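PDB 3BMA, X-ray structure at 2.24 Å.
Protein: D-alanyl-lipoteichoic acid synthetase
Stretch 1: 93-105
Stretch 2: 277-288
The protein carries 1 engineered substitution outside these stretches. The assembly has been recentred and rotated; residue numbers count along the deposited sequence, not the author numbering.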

# COMPACT_ATOMS: atom_id res chain seq x y z
N MET C 93 -24.10 -4.25 -9.56
CA MET C 93 -24.70 -5.50 -10.06
C MET C 93 -24.43 -5.76 -11.55
O MET C 93 -25.26 -6.37 -12.23
CB MET C 93 -26.20 -5.54 -9.75
CG MET C 93 -26.98 -4.30 -10.17
SD MET C 93 -28.75 -4.47 -9.91
CE MET C 93 -29.31 -2.85 -10.38
N LEU C 94 -23.28 -5.31 -12.03
CA LEU C 94 -22.85 -5.51 -13.42
C LEU C 94 -22.86 -6.96 -13.96
O LEU C 94 -23.35 -7.18 -15.07
CB LEU C 94 -21.49 -4.83 -13.69
CG LEU C 94 -21.45 -3.50 -14.46
CD1 LEU C 94 -22.67 -2.63 -14.21
CD2 LEU C 94 -20.18 -2.74 -14.14
N PRO C 95 -22.32 -7.95 -13.20
CA PRO C 95 -22.42 -9.32 -13.72
C PRO C 95 -23.85 -9.89 -13.71
O PRO C 95 -24.14 -10.82 -14.46
CB PRO C 95 -21.52 -10.13 -12.77
CG PRO C 95 -20.73 -9.13 -12.00
CD PRO C 95 -21.61 -7.94 -11.90
N GLN C 96 -24.70 -9.32 -12.86
CA GLN C 96 -26.10 -9.74 -12.73
C GLN C 96 -26.99 -9.13 -13.82
O GLN C 96 -28.15 -9.52 -13.98
CB GLN C 96 -26.64 -9.38 -11.35
CG GLN C 96 -26.23 -10.32 -10.22
CD GLN C 96 -24.76 -10.20 -9.82
OE1 GLN C 96 -24.05 -11.20 -9.74
NE2 GLN C 96 -24.31 -8.97 -9.59
N LEU C 97 -26.45 -8.15 -14.54
CA LEU C 97 -27.16 -7.49 -15.64
C LEU C 97 -26.71 -7.98 -17.01
O LEU C 97 -27.44 -7.85 -17.98
CB LEU C 97 -27.00 -5.97 -15.56
CG LEU C 97 -27.58 -5.22 -14.35
CD1 LEU C 97 -27.25 -3.75 -14.50
CD2 LEU C 97 -29.08 -5.43 -14.19
N GLU C 98 -25.49 -8.53 -17.06
CA GLU C 98 -24.86 -9.03 -18.29
C GLU C 98 -25.73 -10.03 -19.05
O GLU C 98 -26.15 -11.05 -18.48
CB GLU C 98 -23.49 -9.66 -17.96
CG GLU C 98 -22.59 -9.93 -19.16
CD GLU C 98 -21.78 -8.72 -19.60
OE1 GLU C 98 -21.62 -7.78 -18.80
OE2 GLU C 98 -21.29 -8.72 -20.76
N ASN C 99 -26.00 -9.72 -20.32
CA ASN C 99 -26.85 -10.50 -21.25
C ASN C 99 -28.26 -10.78 -20.74
O ASN C 99 -28.77 -11.90 -20.88
CB ASN C 99 -26.18 -11.82 -21.68
CG ASN C 99 -24.72 -11.64 -22.08
OD1 ASN C 99 -23.83 -12.17 -21.42
ND2 ASN C 99 -24.48 -10.92 -23.17
N LYS C 100 -28.90 -9.77 -20.15
CA LYS C 100 -30.19 -9.98 -19.51
C LYS C 100 -31.28 -9.00 -19.94
O LYS C 100 -31.01 -7.97 -20.53
CB LYS C 100 -30.04 -10.03 -17.99
CG LYS C 100 -30.14 -11.44 -17.45
CD LYS C 100 -29.03 -11.78 -16.49
CE LYS C 100 -28.99 -13.28 -16.25
NZ LYS C 100 -27.78 -13.70 -15.49
N GLN C 101 -32.53 -9.35 -19.65
CA GLN C 101 -33.65 -8.46 -19.93
C GLN C 101 -33.98 -7.62 -18.70
O GLN C 101 -33.97 -8.12 -17.57
CB GLN C 101 -34.88 -9.26 -20.37
CG GLN C 101 -34.77 -9.85 -21.77
CD GLN C 101 -36.06 -10.53 -22.21
OE1 GLN C 101 -36.68 -11.27 -21.45
NE2 GLN C 101 -36.46 -10.27 -23.45
N VAL C 102 -34.26 -6.33 -18.93
CA VAL C 102 -34.74 -5.43 -17.87
C VAL C 102 -35.98 -4.62 -18.30
O VAL C 102 -36.31 -4.56 -19.49
CB VAL C 102 -33.63 -4.45 -17.34
CG1 VAL C 102 -32.33 -5.19 -16.98
CG2 VAL C 102 -33.35 -3.35 -18.34
N VAL C 103 -36.66 -4.03 -17.32
CA VAL C 103 -37.73 -3.05 -17.56
C VAL C 103 -37.23 -1.69 -17.05
O VAL C 103 -36.80 -1.58 -15.90
CB VAL C 103 -39.04 -3.43 -16.83
CG1 VAL C 103 -40.08 -2.31 -16.93
CG2 VAL C 103 -39.61 -4.72 -17.39
N TYR C 104 -37.28 -0.68 -17.90
CA TYR C 104 -36.84 0.66 -17.53
C TYR C 104 -37.91 1.70 -17.83
O TYR C 104 -38.17 2.01 -18.99
CB TYR C 104 -35.53 1.00 -18.24
CG TYR C 104 -34.78 2.16 -17.64
CD1 TYR C 104 -33.88 1.97 -16.59
CD2 TYR C 104 -34.97 3.46 -18.11
CE1 TYR C 104 -33.20 3.03 -16.02
CE2 TYR C 104 -34.29 4.53 -17.55
CZ TYR C 104 -33.41 4.31 -16.51
OH TYR C 104 -32.74 5.36 -15.95
N VAL C 105 -38.54 2.22 -16.79
CA VAL C 105 -39.51 3.31 -16.92
C VAL C 105 -38.78 4.62 -17.25
O VAL C 105 -37.75 4.91 -16.64
CB VAL C 105 -40.34 3.47 -15.62
CG1 VAL C 105 -41.15 4.76 -15.61
CG2 VAL C 105 -41.25 2.27 -15.45
N ASP C 277 -28.22 12.32 -18.51
CA ASP C 277 -28.20 11.28 -17.48
C ASP C 277 -28.71 9.96 -18.04
O ASP C 277 -28.22 8.90 -17.66
CB ASP C 277 -29.05 11.67 -16.25
CG ASP C 277 -28.44 12.80 -15.43
OD1 ASP C 277 -27.30 13.23 -15.70
OD2 ASP C 277 -29.13 13.27 -14.49
N LEU C 278 -29.69 10.04 -18.93
CA LEU C 278 -30.25 8.86 -19.61
C LEU C 278 -29.20 8.17 -20.47
O LEU C 278 -29.16 6.94 -20.54
CB LEU C 278 -31.48 9.24 -20.46
CG LEU C 278 -32.14 8.20 -21.37
CD1 LEU C 278 -32.83 7.10 -20.57
CD2 LEU C 278 -33.12 8.87 -22.32
N GLN C 279 -28.33 8.96 -21.09
CA GLN C 279 -27.23 8.45 -21.89
C GLN C 279 -26.22 7.60 -21.10
O GLN C 279 -25.54 6.76 -21.68
CB GLN C 279 -26.54 9.60 -22.64
CG GLN C 279 -25.61 9.19 -23.78
CD GLN C 279 -26.27 8.28 -24.81
OE1 GLN C 279 -27.47 8.37 -25.07
NE2 GLN C 279 -25.48 7.40 -25.41
N LEU C 280 -26.12 7.82 -19.79
CA LEU C 280 -25.29 6.98 -18.93
C LEU C 280 -25.85 5.57 -18.83
O LEU C 280 -25.12 4.60 -18.98
CB LEU C 280 -25.18 7.58 -17.53
CG LEU C 280 -24.32 8.84 -17.39
CD1 LEU C 280 -24.50 9.43 -16.02
CD2 LEU C 280 -22.86 8.50 -17.63
N VAL C 281 -27.15 5.49 -18.57
CA VAL C 281 -27.88 4.23 -18.50
C VAL C 281 -27.77 3.44 -19.81
O VAL C 281 -27.39 2.26 -19.79
CB VAL C 281 -29.35 4.49 -18.10
CG1 VAL C 281 -30.25 3.30 -18.40
CG2 VAL C 281 -29.45 4.86 -16.62
N LEU C 282 -28.07 4.09 -20.93
CA LEU C 282 -28.06 3.46 -22.26
C LEU C 282 -26.69 2.90 -22.63
O LEU C 282 -26.60 1.83 -23.22
CB LEU C 282 -28.54 4.43 -23.34
CG LEU C 282 -29.95 5.02 -23.18
CD1 LEU C 282 -30.28 5.98 -24.30
CD2 LEU C 282 -31.02 3.94 -23.06
N THR C 283 -25.64 3.65 -22.27
CA THR C 283 -24.25 3.21 -22.44
C THR C 283 -23.96 1.95 -21.64
O THR C 283 -23.33 1.01 -22.14
CB THR C 283 -23.25 4.31 -22.04
OG1 THR C 283 -23.57 5.52 -22.74
CG2 THR C 283 -21.82 3.92 -22.38
N GLN C 284 -24.45 1.91 -20.39
CA GLN C 284 -24.29 0.73 -19.54
C GLN C 284 -25.05 -0.47 -20.11
O GLN C 284 -24.56 -1.59 -20.07
CB GLN C 284 -24.74 1.02 -18.10
CG GLN C 284 -24.20 0.01 -17.09
CD GLN C 284 -22.70 -0.17 -17.20
OE1 GLN C 284 -21.93 0.77 -16.99
NE2 GLN C 284 -22.27 -1.39 -17.53
N PHE C 285 -26.24 -0.20 -20.66
CA PHE C 285 -27.04 -1.22 -21.33
C PHE C 285 -26.33 -1.81 -22.56
O PHE C 285 -26.45 -3.01 -22.83
CB PHE C 285 -28.41 -0.66 -21.75
CG PHE C 285 -29.39 -0.52 -20.61
CD1 PHE C 285 -29.10 -0.99 -19.32
CD2 PHE C 285 -30.64 0.05 -20.83
CE1 PHE C 285 -30.02 -0.87 -18.29
CE2 PHE C 285 -31.58 0.17 -19.80
CZ PHE C 285 -31.26 -0.29 -18.53
N SER C 286 -25.59 -0.97 -23.27
CA SER C 286 -24.82 -1.39 -24.43
C SER C 286 -23.59 -2.22 -24.05
O SER C 286 -23.31 -3.24 -24.68
CB SER C 286 -24.42 -0.18 -25.27
OG SER C 286 -23.61 -0.54 -26.38
N LYS C 287 -22.87 -1.76 -23.03
CA LYS C 287 -21.67 -2.44 -22.53
C LYS C 287 -22.00 -3.80 -21.92
O LYS C 287 -21.25 -4.75 -22.11
CB LYS C 287 -20.97 -1.58 -21.48
CG LYS C 287 -20.23 -0.36 -22.01
CD LYS C 287 -19.82 0.52 -20.84
CE LYS C 287 -18.92 1.65 -21.29
NZ LYS C 287 -18.39 2.40 -20.12
N SER C 288 -23.12 -3.87 -21.20
CA SER C 288 -23.53 -5.09 -20.50
C SER C 288 -24.38 -6.01 -21.37
O SER C 288 -24.71 -7.12 -20.95
CB SER C 288 -24.29 -4.75 -19.22
OG SER C 288 -23.62 -3.76 -18.46

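This is a strand-on-helix contact of mostly apolar side chains, pinned at one end by a single backbone hydrogen bond where the tail of the helical stretch meets a tight turn. Strand 101-105 runs nearly antiparallel to helix 277-287, with 171° between their N-to-C directions and a closest axial approach of 11.6 Å, a spacing that leaves room for a layer of side chains. The backbones converge toward the other end: the CA atoms of Tyr104 and Val281 stand 9.7 Å apart, whereas those of Glu98 and Ser288 are only 4.7 Å apart.

The strand obeys the simple rule of alternation. Val102 and Tyr104 send their CA-to-CB bonds toward the helix, while Val103 between them points away. On the helix, Leu278, Val281 and Phe285 answer, spaced three and four residues apart so that successive turns present them on a common side. Tyr104 is the hub. Val281 CG1 lies over one face of its ring, 4.1 Å from the centroid and 24° off the normal, a CH-pi contact. Phe285 turns its edge toward the Tyr104 face in an offset edge-to-face pair, the planes at 90° and the centroids 5.8 Å apart, an arrangement that brings ring hydrogens toward pi electrons. Leu278 CD1 adds a looser contact, 4.2 Å from Tyr104 CE2. The same Phe285 reaches Val102, its CZ 3.7 Å from Val102 CG2, so one ring bridges both inward-facing strand residues. The Tyr104 hydroxyl, though close to Val281, finds its hydrogen bonding elsewhere in the structure.

At the converging end the chemistry becomes polar and backbone-led. A type II turn from Leu97 to Lys100 places Asn99 N 3.0 Å from Ser288 O, and the N-H...O angle of 167° makes this a well-aligned hydrogen bond. The same carbonyl oxygen also receives a CA-H...O contact from Glu98, with Glu98 CA 3.3 Å from Ser288 O. Two neighbouring turn residues thus converge on one acceptor, and both interactions use backbone atoms, although Asn99 sits at positive phi, which asparagine tolerates better than most residues.

Ser288 is also organised from within its own stretch. Its OG donates to the backbone, with Ser288 OG 2.9 Å from Gln284 O, and accepts from the amide of the same residue, with Gln284 NE2 2.9 Å from Ser288 OG. That amide group also packs against a leucine: Leu94 CD1 lies 3.6 Å from Gln284 NE2. Leu94 starts sideways, but its end comes nearer the helix, extending the contact beyond the strand.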